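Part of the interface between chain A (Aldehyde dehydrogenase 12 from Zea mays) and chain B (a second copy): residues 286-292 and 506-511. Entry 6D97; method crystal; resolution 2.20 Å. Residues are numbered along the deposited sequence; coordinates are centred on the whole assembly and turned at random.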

ATOM      1  N   LEU A 286       3.399 -32.183   8.112  1.00 37.10           N
ATOM      2  CA  LEU A 286       3.247 -31.458   6.860  1.00 37.41           C
ATOM      3  C   LEU A 286       4.501 -30.692   6.473  1.00 35.42           C
ATOM      4  O   LEU A 286       4.479 -29.963   5.475  1.00 32.84           O
ATOM      5  CB  LEU A 286       2.047 -30.511   6.953  1.00 25.66           C
ATOM      6  CG  LEU A 286       0.692 -31.228   7.031  1.00 32.54           C
ATOM      7  CD1 LEU A 286      -0.415 -30.283   7.472  1.00 28.88           C
ATOM      8  CD2 LEU A 286       0.325 -31.853   5.694  1.00 43.79           C
ATOM      9  N   LYS A 287       5.582 -30.850   7.243  1.00 31.44           N
ATOM     10  CA  LYS A 287       6.874 -30.233   6.947  1.00 36.99           C
ATOM     11  C   LYS A 287       6.744 -28.721   6.792  1.00 34.10           C
ATOM     12  O   LYS A 287       7.381 -28.109   5.934  1.00 30.51           O
ATOM     13  CB  LYS A 287       7.515 -30.857   5.707  1.00 24.23           C
ATOM     14  CG  LYS A 287       7.830 -32.337   5.858  1.00 34.27           C
ATOM     15  CD  LYS A 287       8.559 -32.868   4.642  1.00 38.67           C
ATOM     16  CE  LYS A 287       9.193 -34.227   4.917  1.00 51.01           C
ATOM     17  NZ  LYS A 287       8.208 -35.307   5.199  1.00 53.31           N
ATOM     18  N   GLY A 288       5.893 -28.118   7.620  1.00 34.33           N
ATOM     19  CA  GLY A 288       5.758 -26.681   7.667  1.00 31.44           C
ATOM     20  C   GLY A 288       4.813 -26.075   6.657  1.00 34.37           C
ATOM     21  O   GLY A 288       4.715 -24.843   6.592  1.00 33.41           O
ATOM     22  N   ARG A 289       4.116 -26.890   5.869  1.00 28.10           N
ATOM     23  CA  ARG A 289       3.111 -26.393   4.932  1.00 23.44           C
ATOM     24  C   ARG A 289       1.804 -26.087   5.668  1.00 30.39           C
ATOM     25  O   ARG A 289       0.733 -26.611   5.360  1.00 32.64           O
ATOM     26  CB  ARG A 289       2.900 -27.403   3.812  1.00 35.31           C
ATOM     27  CG  ARG A 289       4.010 -27.408   2.779  1.00 37.93           C
ATOM     28  CD  ARG A 289       3.699 -28.368   1.644  1.00 41.59           C
ATOM     29  NE  ARG A 289       4.499 -28.101   0.451  1.00 49.88           N
ATOM     30  CZ  ARG A 289       4.211 -27.159  -0.440  1.00 58.51           C
ATOM     31  NH1 ARG A 289       3.146 -26.392  -0.264  1.00 46.45           N
ATOM     32  NH2 ARG A 289       4.991 -26.991  -1.502  1.00 56.71           N
ATOM     33  N   VAL A 290       1.913 -25.210   6.670  1.00 26.87           N
ATOM     34  CA  VAL A 290       0.809 -24.909   7.572  1.00 19.20           C
ATOM     35  C   VAL A 290       0.820 -23.431   7.927  1.00 35.69           C
ATOM     36  O   VAL A 290       1.839 -22.746   7.816  1.00 29.33           O
ATOM     37  CB  VAL A 290       0.875 -25.741   8.876  1.00 40.41           C
ATOM     38  CG1 VAL A 290       0.665 -27.207   8.594  1.00 43.74           C
ATOM     39  CG2 VAL A 290       2.210 -25.520   9.581  1.00 36.14           C
ATOM     40  N   LYS A 291      -0.336 -22.945   8.365  1.00 30.29           N
ATOM     41  CA  LYS A 291      -0.445 -21.724   9.147  1.00 26.05           C
ATOM     42  C   LYS A 291      -1.135 -22.081  10.454  1.00 30.77           C
ATOM     43  O   LYS A 291      -2.111 -22.839  10.465  1.00 34.54           O
ATOM     44  CB  LYS A 291      -1.223 -20.627   8.411  1.00 21.26           C
ATOM     45  CG  LYS A 291      -0.506 -20.038   7.208  1.00 28.05           C
ATOM     46  CD  LYS A 291       0.759 -19.290   7.598  1.00 32.45           C
ATOM     47  CE  LYS A 291       1.440 -18.708   6.364  1.00 40.67           C
ATOM     48  NZ  LYS A 291       2.820 -18.238   6.662  1.00 36.00           N
ATOM     49  N   LEU A 292      -0.615 -21.556  11.556  1.00 30.50           N
ATOM     50  CA  LEU A 292      -1.026 -21.988  12.880  1.00 25.57           C
ATOM     51  C   LEU A 292      -1.647 -20.837  13.655  1.00 31.38           C
ATOM     52  O   LEU A 292      -1.116 -19.722  13.668  1.00 31.51           O
ATOM     53  CB  LEU A 292       0.161 -22.553  13.666  1.00 27.51           C
ATOM     54  CG  LEU A 292       0.863 -23.753  13.030  1.00 34.54           C
ATOM     55  CD1 LEU A 292       2.067 -24.183  13.855  1.00 36.23           C
ATOM     56  CD2 LEU A 292      -0.117 -24.904  12.867  1.00 35.74           C
TER
ATOM     57  N   ALA B 506       6.605 -20.157  -5.893  1.00 29.85           N
ATOM     58  CA  ALA B 506       5.218 -20.001  -5.469  1.00 29.26           C
ATOM     59  C   ALA B 506       4.663 -21.379  -5.143  1.00 27.73           C
ATOM     60  O   ALA B 506       5.323 -22.399  -5.355  1.00 28.77           O
ATOM     61  CB  ALA B 506       4.361 -19.301  -6.534  1.00 21.66           C
ATOM     62  N   GLY B 507       3.438 -21.408  -4.622  1.00 24.65           N
ATOM     63  CA  GLY B 507       2.795 -22.663  -4.284  1.00 23.77           C
ATOM     64  C   GLY B 507       3.238 -23.263  -2.974  1.00 22.78           C
ATOM     65  O   GLY B 507       3.001 -24.456  -2.742  1.00 23.06           O
ATOM     66  N   ASP B 508       3.866 -22.477  -2.111  1.00 26.12           N
ATOM     67  CA  ASP B 508       4.416 -22.965  -0.856  1.00 28.32           C
ATOM     68  C   ASP B 508       4.310 -21.883   0.211  1.00 24.39           C
ATOM     69  O   ASP B 508       4.801 -20.767   0.008  1.00 21.77           O
ATOM     70  CB  ASP B 508       5.872 -23.380  -1.073  1.00 28.96           C
ATOM     71  CG  ASP B 508       6.435 -24.169   0.079  1.00 37.46           C
ATOM     72  OD1 ASP B 508       5.804 -24.238   1.151  1.00 35.61           O
ATOM     73  OD2 ASP B 508       7.536 -24.726  -0.095  1.00 32.65           O
ATOM     74  N   PRO B 509       3.679 -22.162   1.353  1.00 23.76           N
ATOM     75  CA  PRO B 509       3.670 -21.168   2.440  1.00 26.40           C
ATOM     76  C   PRO B 509       5.044 -20.916   3.024  1.00 26.83           C
ATOM     77  O   PRO B 509       5.236 -19.907   3.710  1.00 29.90           O
ATOM     78  CB  PRO B 509       2.722 -21.786   3.476  1.00 22.26           C
ATOM     79  CG  PRO B 509       2.736 -23.247   3.181  1.00 22.77           C
ATOM     80  CD  PRO B 509       2.887 -23.356   1.692  1.00 22.21           C
ATOM     81  N   ARG B 510       6.003 -21.799   2.771  1.00 32.67           N
ATOM     82  CA  ARG B 510       7.377 -21.623   3.215  1.00 28.53           C
ATOM     83  C   ARG B 510       8.250 -20.927   2.175  1.00 26.15           C
ATOM     84  O   ARG B 510       9.436 -20.709   2.434  1.00 29.52           O
ATOM     85  CB  ARG B 510       7.994 -22.978   3.561  1.00 26.04           C
ATOM     86  CG  ARG B 510       7.145 -23.857   4.460  1.00 25.05           C
ATOM     87  CD  ARG B 510       7.577 -25.301   4.305  1.00 29.96           C
ATOM     88  NE  ARG B 510       7.597 -25.684   2.895  1.00 34.28           N
ATOM     89  CZ  ARG B 510       8.046 -26.848   2.438  1.00 32.22           C
ATOM     90  NH1 ARG B 510       8.516 -27.754   3.281  1.00 30.78           N
ATOM     91  NH2 ARG B 510       8.025 -27.107   1.140  1.00 32.45           N
ATOM     92  N   GLY B 511       7.699 -20.591   1.006  1.00 31.45           N
ATOM     93  CA  GLY B 511       8.477 -20.028  -0.073  1.00 23.80           C
ATOM     94  C   GLY B 511       9.135 -18.710   0.287  1.00 31.81           C
ATOM     95  O   GLY B 511       8.464 -17.784   0.746  1.00 36.81           O
TER
HETATM   96  O   HOH W   1       3.720 -17.641   4.040  1.00 29.00           O

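The two stretches meet as a pair of tight turns rather than as paired strands. In chain A, a type I' turn from Leu A286 to Arg A289 follows the end of a helix and leads towards a strand; in chain B, a type I turn spans Asp B508 to Gly B511. Their end-to-end directions lie 95° apart, so the two segments run nearly perpendicular to one another, and they bury 358 Å² between them. Arg A289, Pro B509 and Arg B510 account for most of the contact.

Arg A289 is covered most extensively. Its CA-to-CB bond points sideways, but the extended side chain brings the guanidinium to the chain B backbone. There NH1 donates a hydrogen bond to Gly B507 O (3.1 Å), which lies at the guanidinium edge where the N-H bonds point; NH2 adds a weak bond to the same oxygen at 3.5 Å. Asp B508 lies over one face of the guanidinium instead. The resulting salt bridge, from Arg A289 NH2 to Asp B508 OD2, is long at 3.7 Å and purely electrostatic, since the oxygen is well out of the guanidinium plane and no N-H points at it.

Pro B509 points toward chain A and fills the space beside the arginine backbone, its CG 3.6 Å from Arg A289 CA. Its carbonyl makes a polar link through water 1, which accepts a hydrogen bond from Lys A291 NZ (2.8 Å) and donates one to Pro B509 O (2.7 Å). The water thus bridges a lysine and a carbonyl too far apart, at 4.2 Å from Lys A291 NZ to Pro B509 O, to bond directly.

Arg B510 reaches back to the chain A turn, where its NH1 donates to Lys A287 O (2.9 Å). The guanidinium is held by Asp B508 in its own chain: NE bonds to OD1 at 2.9 Å, and NH2 forms a salt bridge with OD2 at 2.7 Å. The backbone N of Arg B510 also donates to Asp B508 OD1 (2.9 Å), tying the aspartate into the turn. The aliphatic CG of Arg A289 lies over one face of the Arg B510 guanidinium. Although Arg A289 NE and Arg B510 NH2 are like-charged neighbours 3.7 Å apart, Asp B508 supplies negative charge to both arginines. Gly A288 leaves room for the Arg B510 side chain: an ideal CB there would sit 3.3 Å from Arg B510 CD, and would also jam against the preceding carbonyl oxygen.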